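Increased recombination centers protein 6 (PDB 3UC9) is a clathrin coat accessory factor related to small G proteins, and is also involved in gross chromosomal rearrangements and telomere healing. Local coordinates at residues 61-66 with 72-77; 31-36 with 85-90; 102-107 with 194-199. All coordinates share one frame; numbering follows the deposited sequence.

Contact 1: residues 61-66 with 72-77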
loop_
_atom_site.group_PDB
_atom_site.type_symbol
_atom_site.label_atom_id
_atom_site.label_comp_id
_atom_site.label_asym_id
_atom_site.label_seq_id
_atom_site.Cartn_x
_atom_site.Cartn_y
_atom_site.Cartn_z
ATOM N N LYS A 61 -4.767 -15.752 -3.595
ATOM C CA LYS A 61 -5.704 -15.863 -2.471
ATOM C C LYS A 61 -5.150 -16.617 -1.273
ATOM O O LYS A 61 -4.263 -17.455 -1.419
ATOM C CB LYS A 61 -7.001 -16.539 -2.928
ATOM C CG LYS A 61 -7.783 -15.743 -3.957
ATOM C CD LYS A 61 -9.161 -16.355 -4.150
ATOM C CE LYS A 61 -9.984 -15.585 -5.166
ATOM N NZ LYS A 61 -11.349 -16.148 -5.314
ATOM N N ASP A 62 -5.701 -16.311 -0.099
ATOM C CA ASP A 62 -5.441 -17.046 1.149
ATOM C C ASP A 62 -3.956 -17.090 1.513
ATOM O O ASP A 62 -3.398 -18.146 1.854
ATOM C CB ASP A 62 -6.041 -18.453 1.087
ATOM C CG ASP A 62 -6.360 -19.029 2.476
ATOM O OD1 ASP A 62 -6.498 -18.248 3.445
ATOM O OD2 ASP A 62 -6.501 -20.268 2.592
ATOM N N GLN A 63 -3.328 -15.925 1.430
ATOM C CA GLN A 63 -1.988 -15.720 1.961
ATOM C C GLN A 63 -2.118 -15.540 3.465
ATOM O O GLN A 63 -3.190 -15.187 3.962
ATOM C CB GLN A 63 -1.340 -14.490 1.324
ATOM C CG GLN A 63 -1.207 -14.588 -0.189
ATOM C CD GLN A 63 -0.368 -15.772 -0.615
ATOM O OE1 GLN A 63 -0.895 -16.800 -1.048
ATOM N NE2 GLN A 63 0.945 -15.649 -0.465
ATOM N N THR A 64 -1.052 -15.816 4.199
ATOM C CA THR A 64 -1.087 -15.629 5.639
ATOM C C THR A 64 -0.197 -14.458 6.003
ATOM O O THR A 64 0.941 -14.362 5.533
ATOM C CB THR A 64 -0.640 -16.892 6.386
ATOM O OG1 THR A 64 -1.438 -17.998 5.951
ATOM C CG2 THR A 64 -0.826 -16.710 7.887
ATOM N N TRP A 65 -0.745 -13.531 6.782
ATOM C CA TRP A 65 0.073 -12.504 7.397
ATOM C C TRP A 65 0.189 -12.853 8.863
ATOM O O TRP A 65 -0.814 -12.888 9.581
ATOM C CB TRP A 65 -0.513 -11.112 7.235
ATOM C CG TRP A 65 0.430 -10.056 7.753
ATOM C CD1 TRP A 65 0.404 -9.461 8.982
ATOM C CD2 TRP A 65 1.560 -9.517 7.072
ATOM N NE1 TRP A 65 1.442 -8.575 9.102
ATOM C CE2 TRP A 65 2.172 -8.589 7.944
ATOM C CE3 TRP A 65 2.115 -9.719 5.806
ATOM C CZ2 TRP A 65 3.304 -7.860 7.588
ATOM C CZ3 TRP A 65 3.251 -8.993 5.453
ATOM C CH2 TRP A 65 3.824 -8.072 6.337
ATOM N N GLU A 66 1.413 -13.112 9.306
ATOM C CA GLU A 66 1.642 -13.581 10.655
ATOM C C GLU A 66 2.788 -12.825 11.311
ATOM O O GLU A 66 3.782 -12.467 10.672
ATOM C CB GLU A 66 1.898 -15.098 10.679
ATOM C CG GLU A 66 3.023 -15.587 9.765
ATOM C CD GLU A 66 3.137 -17.120 9.717
ATOM O OE1 GLU A 66 2.492 -17.808 10.547
ATOM O OE2 GLU A 66 3.876 -17.635 8.843
ATOM N N VAL A 72 -3.564 -13.646 10.287
ATOM C CA VAL A 72 -4.777 -13.314 9.537
ATOM C C VAL A 72 -4.565 -13.762 8.094
ATOM O O VAL A 72 -3.439 -13.776 7.607
ATOM C CB VAL A 72 -5.111 -11.811 9.619
ATOM C CG1 VAL A 72 -4.063 -10.983 8.872
ATOM C CG2 VAL A 72 -6.520 -11.542 9.096
ATOM N N HIS A 73 -5.640 -14.173 7.427
ATOM C CA HIS A 73 -5.558 -14.596 6.039
ATOM C C HIS A 73 -6.036 -13.466 5.139
ATOM O O HIS A 73 -7.074 -12.856 5.412
ATOM C CB HIS A 73 -6.388 -15.862 5.820
ATOM C CG HIS A 73 -5.832 -17.063 6.524
ATOM N ND1 HIS A 73 -5.118 -18.045 5.871
ATOM C CD2 HIS A 73 -5.863 -17.426 7.828
ATOM C CE1 HIS A 73 -4.740 -18.965 6.740
ATOM N NE2 HIS A 73 -5.179 -18.614 7.936
ATOM N N PHE A 74 -5.271 -13.185 4.082
ATOM C CA PHE A 74 -5.589 -12.080 3.167
ATOM C C PHE A 74 -5.372 -12.483 1.702
ATOM O O PHE A 74 -4.705 -13.485 1.403
ATOM C CB PHE A 74 -4.769 -10.824 3.513
ATOM C CG PHE A 74 -3.314 -10.918 3.135
ATOM C CD1 PHE A 74 -2.840 -10.292 1.998
ATOM C CD2 PHE A 74 -2.428 -11.651 3.912
ATOM C CE1 PHE A 74 -1.507 -10.384 1.646
ATOM C CE2 PHE A 74 -1.111 -11.759 3.559
ATOM C CZ PHE A 74 -0.645 -11.121 2.423
ATOM N N ASP A 75 -5.955 -11.695 0.803
ATOM C CA ASP A 75 -5.803 -11.874 -0.634
ATOM C C ASP A 75 -4.929 -10.740 -1.187
ATOM O O ASP A 75 -5.121 -9.583 -0.833
ATOM C CB ASP A 75 -7.166 -11.840 -1.315
ATOM C CG ASP A 75 -8.050 -13.026 -0.957
ATOM O OD1 ASP A 75 -7.551 -14.025 -0.389
ATOM O OD2 ASP A 75 -9.262 -12.962 -1.272
ATOM N N LEU A 76 -3.996 -11.092 -2.064
ATOM C CA LEU A 76 -3.134 -10.146 -2.733
ATOM C C LEU A 76 -3.679 -9.922 -4.141
ATOM O O LEU A 76 -3.862 -10.874 -4.908
ATOM C CB LEU A 76 -1.706 -10.698 -2.778
ATOM C CG LEU A 76 -0.539 -9.794 -3.144
ATOM C CD1 LEU A 76 -0.335 -8.722 -2.074
ATOM C CD2 LEU A 76 0.719 -10.622 -3.302
ATOM N N TYR A 77 -3.979 -8.667 -4.450
ATOM C CA TYR A 77 -4.342 -8.251 -5.797
ATOM C C TYR A 77 -3.161 -7.495 -6.401
ATOM O O TYR A 77 -2.727 -6.470 -5.866
ATOM C CB TYR A 77 -5.564 -7.327 -5.766
ATOM C CG TYR A 77 -6.875 -7.932 -5.286
ATOM C CD1 TYR A 77 -7.040 -9.306 -5.092
ATOM C CD2 TYR A 77 -7.983 -7.113 -5.078
ATOM C CE1 TYR A 77 -8.263 -9.828 -4.665
ATOM C CE2 TYR A 77 -9.206 -7.631 -4.672
ATOM C CZ TYR A 77 -9.344 -8.981 -4.471
ATOM O OH TYR A 77 -10.569 -9.476 -4.075
#
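Phe74 lies under Gln63 of the neighbouring strand, with CB of Gln63 over one face of its ring, 3.8 Å from the centroid, in a CH-pi contact. The ring leans across the hairpin because CG sits between the backbone N and the carbonyl carbon (chi1 73°), which brings CE2 to 3.8 Å from CB of Trp65. The backbones of Gln63 and Phe74 form an antiparallel hydrogen-bonded pair, Phe74 N to Gln63 O at 2.9 Å and Gln63 N to Phe74 O at 2.8 Å. Asp62 also faces Phe74, which makes a G1 beta bulge; its N turns instead to OD1 of Asp75, 3.0 Å away in a nearly straight bond (168°). Trp65 and Val72 pair through two further backbone bonds, and CB of Trp65 touches CG1 of Val72. On the other face of the hairpin His73 runs alongside Thr64, and its ND1 gives a weak, bent bond to OD1 of Asp62 at 2.8 Å. Strand 59-66 forms one edge of the sheet, and strand 71-81 joins it to strand 29-35, where Lys29 makes a salt bridge with OD2 of Asp75. Trp65 packs on helices 39-50 and 185-195, its NE1 bonded to Asp194, while Phe74 also touches Trp198.

Contact 2: residues 31-36 with 85-90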
loop_
_atom_site.group_PDB
_atom_site.type_symbol
_atom_site.label_atom_id
_atom_site.label_comp_id
_atom_site.label_asym_id
_atom_site.label_seq_id
_atom_site.Cartn_x
_atom_site.Cartn_y
_atom_site.Cartn_z
ATOM N N LEU A 31 -3.946 -4.538 -2.277
ATOM C CA LEU A 31 -3.637 -4.262 -3.676
ATOM C C LEU A 31 -2.221 -3.703 -3.767
ATOM O O LEU A 31 -1.873 -2.757 -3.061
ATOM C CB LEU A 31 -4.646 -3.275 -4.264
ATOM C CG LEU A 31 -4.612 -2.845 -5.736
ATOM C CD1 LEU A 31 -3.874 -3.806 -6.625
ATOM C CD2 LEU A 31 -6.056 -2.694 -6.220
ATOM N N VAL A 32 -1.407 -4.307 -4.627
ATOM C CA VAL A 32 -0.081 -3.787 -4.930
ATOM C C VAL A 32 -0.084 -3.374 -6.406
ATOM O O VAL A 32 -0.298 -4.197 -7.289
ATOM C CB VAL A 32 1.027 -4.802 -4.646
ATOM C CG1 VAL A 32 2.397 -4.155 -4.875
ATOM C CG2 VAL A 32 0.911 -5.351 -3.205
ATOM N N LEU A 33 0.134 -2.086 -6.638
ATOM C CA LEU A 33 0.026 -1.458 -7.946
ATOM C C LEU A 33 1.358 -0.795 -8.310
ATOM O O LEU A 33 2.052 -0.265 -7.435
ATOM C CB LEU A 33 -1.072 -0.394 -7.902
ATOM C CG LEU A 33 -1.311 0.485 -9.134
ATOM C CD1 LEU A 33 -1.968 -0.333 -10.235
ATOM C CD2 LEU A 33 -2.149 1.729 -8.793
ATOM N N SER A 34 1.712 -0.837 -9.594
ATOM C CA SER A 34 2.794 -0.002 -10.123
ATOM C C SER A 34 2.428 0.513 -11.498
ATOM O O SER A 34 1.627 -0.103 -12.199
ATOM C CB SER A 34 4.102 -0.786 -10.202
ATOM O OG SER A 34 4.041 -1.820 -11.174
ATOM N N ASP A 35 2.995 1.653 -11.887
ATOM C CA ASP A 35 2.987 2.006 -13.302
ATOM C C ASP A 35 3.962 1.075 -14.040
ATOM O O ASP A 35 4.904 0.521 -13.431
ATOM C CB ASP A 35 3.257 3.501 -13.575
ATOM C CG ASP A 35 4.444 4.061 -12.809
ATOM O OD1 ASP A 35 4.537 3.837 -11.586
ATOM O OD2 ASP A 35 5.264 4.773 -13.429
ATOM N N HIS A 36 3.730 0.911 -15.338
ATOM C CA HIS A 36 4.385 -0.136 -16.139
ATOM C C HIS A 36 5.904 -0.221 -16.018
ATOM O O HIS A 36 6.434 -1.326 -15.933
ATOM C CB HIS A 36 4.010 -0.027 -17.621
ATOM C CG HIS A 36 2.647 -0.555 -17.944
ATOM N ND1 HIS A 36 2.119 -1.679 -17.345
ATOM C CD2 HIS A 36 1.718 -0.131 -18.833
ATOM C CE1 HIS A 36 0.910 -1.905 -17.829
ATOM N NE2 HIS A 36 0.641 -0.977 -18.732
ATOM N N PRO A 85 -3.061 8.255 -12.845
ATOM C CA PRO A 85 -4.337 8.979 -12.788
ATOM C C PRO A 85 -5.500 8.268 -13.493
ATOM O O PRO A 85 -6.623 8.301 -12.991
ATOM C CB PRO A 85 -4.008 10.312 -13.469
ATOM C CG PRO A 85 -2.562 10.502 -13.218
ATOM C CD PRO A 85 -1.973 9.123 -13.337
ATOM N N VAL A 86 -5.237 7.629 -14.634
ATOM C CA VAL A 86 -6.267 6.872 -15.340
ATOM C C VAL A 86 -6.764 5.710 -14.469
ATOM O O VAL A 86 -7.959 5.451 -14.389
ATOM C CB VAL A 86 -5.756 6.340 -16.706
ATOM C CG1 VAL A 86 -6.800 5.434 -17.353
ATOM C CG2 VAL A 86 -5.386 7.501 -17.630
ATOM N N TRP A 87 -5.838 5.021 -13.818
ATOM C CA TRP A 87 -6.195 3.943 -12.901
ATOM C C TRP A 87 -7.029 4.461 -11.720
ATOM O O TRP A 87 -8.042 3.859 -11.359
ATOM C CB TRP A 87 -4.935 3.240 -12.412
ATOM C CG TRP A 87 -5.224 2.046 -11.590
ATOM C CD1 TRP A 87 -5.351 0.756 -12.028
ATOM C CD2 TRP A 87 -5.444 2.019 -10.185
ATOM N NE1 TRP A 87 -5.634 -0.073 -10.972
ATOM C CE2 TRP A 87 -5.695 0.678 -9.826
ATOM C CE3 TRP A 87 -5.443 2.997 -9.185
ATOM C CZ2 TRP A 87 -5.947 0.293 -8.515
ATOM C CZ3 TRP A 87 -5.704 2.611 -7.881
ATOM C CH2 TRP A 87 -5.943 1.274 -7.557
ATOM N N VAL A 88 -6.616 5.587 -11.146
ATOM C CA VAL A 88 -7.346 6.213 -10.035
ATOM C C VAL A 88 -8.774 6.594 -10.462
ATOM O O VAL A 88 -9.732 6.360 -9.726
ATOM C CB VAL A 88 -6.602 7.449 -9.509
ATOM C CG1 VAL A 88 -7.498 8.281 -8.572
ATOM C CG2 VAL A 88 -5.306 7.025 -8.808
ATOM N N GLU A 89 -8.910 7.150 -11.662
ATOM C CA GLU A 89 -10.233 7.519 -12.156
ATOM C C GLU A 89 -11.170 6.310 -12.173
ATOM O O GLU A 89 -12.317 6.411 -11.754
ATOM C CB GLU A 89 -10.167 8.146 -13.537
ATOM C CG GLU A 89 -11.550 8.486 -14.063
ATOM C CD GLU A 89 -11.522 9.454 -15.203
ATOM O OE1 GLU A 89 -10.774 9.205 -16.174
ATOM O OE2 GLU A 89 -12.257 10.461 -15.128
ATOM N N GLU A 90 -10.673 5.172 -12.636
ATOM C CA GLU A 90 -11.471 3.937 -12.696
ATOM C C GLU A 90 -11.759 3.385 -11.291
ATOM O O GLU A 90 -12.855 2.895 -10.999
ATOM C CB GLU A 90 -10.744 2.885 -13.549
ATOM C CG GLU A 90 -10.579 3.282 -15.024
ATOM C CD GLU A 90 -9.577 2.413 -15.798
ATOM O OE1 GLU A 90 -8.766 1.684 -15.172
ATOM O OE2 GLU A 90 -9.596 2.479 -17.046
#
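Leu33 presses its CD2 methyl onto one face of the Trp87 indole, 3.5 Å from the centroid of the six-membered ring and only 12° off its normal, an almost perpendicular CH-pi contact. Its other methyl, CD1, lies towards the pyrrole part of the indole, 3.7 Å from NE1, so both branches of the leucine are used. The second contact is purely apolar and comes at the rim: CD2 of Leu31 meets CZ2 of Trp87 at 3.8 Å, near the plane of the ring. The leucines reach out from the strand, and CG of Trp87, anti to the backbone N (chi1 -174°), carries the indole out from the helix to meet them. The polar edge is settled elsewhere, NE1 donating to Asp79 of strand 71-81, and the indole also stacks with Phe91. Cutting the indole back to an alanine is likely to open a gap beside Leu31 and over CD2 of Leu33, and to leave Asp79 without its NE1 donor. All three contacting residues are buried. Alternate residues of strand 29-35 thus meet a helix that covers one face of the sheet, while Val32 faces helix 39-50 on the other, the layered alpha/beta arrangement of a Rossmann-like fold.

Contact 3: residues 102-107 with 194-199; sequences VMAGII and DTHDWL
Ala104 pushes its CB methyl into the angle between two aromatic side chains, reaching CZ3 of Trp198 and NE2 of His196 at 3.7 Å each. With 72 Å² buried, Ala104 accounts for more than half of the surface lost in this contact, and one methyl group touches both rings, in an apolar contact with the indole and against NE2 of the imidazole.

The histidine also comes up against the alanine backbone. Its CE1 lies 3.2 Å from O of Ala104, whereas NE2 of His196 is 3.5 Å from the same oxygen at an angle too poor for a hydrogen bond. His196 has CG anti to the backbone N (chi1 -179°), an extended placement that carries the imidazole from the loop towards the strand. The two rings are themselves in touch: CD2 of His196 stands 3.8 Å above the plane of the Trp198 indole, towards the rim, while CD2 of Trp198 lies in the plane of the imidazole at its edge. An edge of the histidine therefore meets a face of the tryptophan, and each ring probably restricts the rotation of the other.

Neighbouring residues add to the packing. Phe133 meets His196 edge-to-face, and the indole of Trp198 packs on Val72, with its NE1 bonded to the hydroxyl of Tyr70. The backbone of Ala104 pairs with Lys29 and Phe133 of the flanking strands, at the irregular start of strand 103-110, which lies between strands 29-35 and 133-138. The arrangement joins the beginning of strand 103-110 to the loop that follows helix 185-195, so that the segment after the last helix closes over one end of the central sheet in this Rossmann-like alpha/beta domain.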
loop_
_atom_site.group_PDB
_atom_site.type_symbol
_atom_site.label_atom_id
_atom_site.label_comp_id
_atom_site.label_asym_id
_atom_site.label_seq_id
_atom_site.Cartn_x
_atom_site.Cartn_y
_atom_site.Cartn_z
ATOM N N VAL A 102 -13.443 -3.501 0.429
ATOM C CA VAL A 102 -12.758 -4.694 0.946
ATOM C C VAL A 102 -11.234 -4.549 0.997
ATOM O O VAL A 102 -10.540 -5.471 1.426
ATOM C CB VAL A 102 -13.146 -5.980 0.199
ATOM C CG1 VAL A 102 -14.629 -6.273 0.404
ATOM C CG2 VAL A 102 -12.787 -5.908 -1.285
ATOM N N MET A 103 -10.717 -3.370 0.646
ATOM C CA MET A 103 -9.279 -3.116 0.709
ATOM C C MET A 103 -8.779 -2.842 2.137
ATOM O O MET A 103 -9.099 -1.816 2.745
ATOM C CB MET A 103 -8.904 -1.926 -0.190
ATOM C CG MET A 103 -9.349 -2.071 -1.638
ATOM S SD MET A 103 -8.849 -3.637 -2.404
ATOM C CE MET A 103 -7.162 -3.596 -2.064
ATOM N N ALA A 104 -7.998 -3.772 2.671
ATOM C CA ALA A 104 -7.255 -3.551 3.904
ATOM C C ALA A 104 -6.175 -2.498 3.652
ATOM O O ALA A 104 -5.921 -1.625 4.495
ATOM C CB ALA A 104 -6.624 -4.843 4.396
ATOM N N GLY A 105 -5.525 -2.588 2.495
ATOM C CA GLY A 105 -4.510 -1.611 2.140
ATOM C C GLY A 105 -4.216 -1.556 0.655
ATOM O O GLY A 105 -4.542 -2.482 -0.094
ATOM N N ILE A 106 -3.572 -0.465 0.257
ATOM C CA ILE A 106 -3.145 -0.233 -1.113
ATOM C C ILE A 106 -1.701 0.183 -1.048
ATOM O O ILE A 106 -1.371 1.047 -0.256
ATOM C CB ILE A 106 -3.924 0.915 -1.774
ATOM C CG1 ILE A 106 -5.441 0.684 -1.680
ATOM C CG2 ILE A 106 -3.515 1.032 -3.237
ATOM C CD1 ILE A 106 -5.922 -0.460 -2.461
ATOM N N ILE A 107 -0.850 -0.454 -1.853
ATOM C CA ILE A 107 0.576 -0.126 -1.911
ATOM C C ILE A 107 0.888 0.232 -3.358
ATOM O O ILE A 107 0.667 -0.571 -4.262
ATOM C CB ILE A 107 1.485 -1.305 -1.443
ATOM C CG1 ILE A 107 1.121 -1.741 -0.024
ATOM C CG2 ILE A 107 2.956 -0.897 -1.491
ATOM C CD1 ILE A 107 1.859 -3.016 0.479
ATOM N N ASP A 194 1.323 -5.005 10.236
ATOM C CA ASP A 194 1.189 -5.624 11.551
ATOM C C ASP A 194 0.210 -4.889 12.462
ATOM O O ASP A 194 -0.537 -5.526 13.198
ATOM C CB ASP A 194 2.538 -5.660 12.281
ATOM C CG ASP A 194 3.460 -6.752 11.792
ATOM O OD1 ASP A 194 3.020 -7.674 11.075
ATOM O OD2 ASP A 194 4.652 -6.685 12.167
ATOM N N THR A 195 0.230 -3.557 12.429
ATOM C CA THR A 195 -0.557 -2.756 13.370
ATOM C C THR A 195 -1.932 -2.377 12.803
ATOM O O THR A 195 -2.724 -1.726 13.485
ATOM C CB THR A 195 0.221 -1.495 13.833
ATOM O OG1 THR A 195 0.545 -0.665 12.710
ATOM C CG2 THR A 195 1.517 -1.900 14.559
ATOM N N HIS A 196 -2.209 -2.797 11.568
ATOM C CA HIS A 196 -3.505 -2.570 10.915
ATOM C C HIS A 196 -4.659 -3.263 11.649
ATOM O O HIS A 196 -4.510 -4.386 12.127
ATOM C CB HIS A 196 -3.459 -3.059 9.453
ATOM C CG HIS A 196 -4.733 -2.851 8.696
ATOM N ND1 HIS A 196 -5.163 -1.606 8.281
ATOM C CD2 HIS A 196 -5.677 -3.731 8.291
ATOM C CE1 HIS A 196 -6.316 -1.738 7.642
ATOM N NE2 HIS A 196 -6.637 -3.023 7.616
ATOM N N ASP A 197 -5.799 -2.590 11.731
ATOM C CA ASP A 197 -7.030 -3.224 12.224
ATOM C C ASP A 197 -7.716 -3.944 11.089
ATOM O O ASP A 197 -8.304 -3.316 10.219
ATOM C CB ASP A 197 -7.996 -2.201 12.812
ATOM C CG ASP A 197 -7.641 -1.800 14.232
ATOM O OD1 ASP A 197 -6.824 -2.501 14.877
ATOM O OD2 ASP A 197 -8.211 -0.783 14.698
ATOM N N TRP A 198 -7.682 -5.272 11.115
ATOM C CA TRP A 198 -8.262 -6.073 10.050
ATOM C C TRP A 198 -9.774 -6.195 10.236
ATOM O O TRP A 198 -10.262 -7.033 10.994
ATOM C CB TRP A 198 -7.605 -7.449 10.023
ATOM C CG TRP A 198 -6.159 -7.393 9.617
ATOM C CD1 TRP A 198 -5.087 -7.174 10.426
ATOM C CD2 TRP A 198 -5.638 -7.567 8.299
ATOM N NE1 TRP A 198 -3.926 -7.205 9.697
ATOM C CE2 TRP A 198 -4.234 -7.436 8.384
ATOM C CE3 TRP A 198 -6.221 -7.820 7.050
ATOM C CZ2 TRP A 198 -3.402 -7.561 7.270
ATOM C CZ3 TRP A 198 -5.404 -7.942 5.945
ATOM C CH2 TRP A 198 -3.998 -7.800 6.062
ATOM N N LEU A 199 -10.503 -5.344 9.534
ATOM C CA LEU A 199 -11.929 -5.170 9.743
ATOM C C LEU A 199 -12.749 -6.371 9.261
ATOM O O LEU A 199 -12.696 -6.755 8.074
ATOM C CB LEU A 199 -12.384 -3.897 9.029
ATOM C CG LEU A 199 -13.856 -3.492 9.078
ATOM C CD1 LEU A 199 -14.359 -3.216 10.505
ATOM C CD2 LEU A 199 -14.014 -2.272 8.213
#

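How the contacts relate
All three contacts reach the same six-stranded mixed sheet. Contact 1 is the hairpin at its antiparallel edge, and both of its segments fall between the two segments of contact 2 in the sequence; contact 3 opens only afterwards. The centres of contacts 1 and 3 are about 11 Å apart, those of contacts 2 and 3 about 18 Å, and those of contacts 1 and 2 about 21 Å. Strand 29-35 lies between strands 71-81 and 103-110, linking all three contacts through backbone pairing: Val32 N lies 2.8 Å from Tyr77 O, and Leu31 O lies 2.8 Å from Ile107 N. Side-chain packing adds helix 84-91 and the loop after helix 185-195, giving a single compact domain.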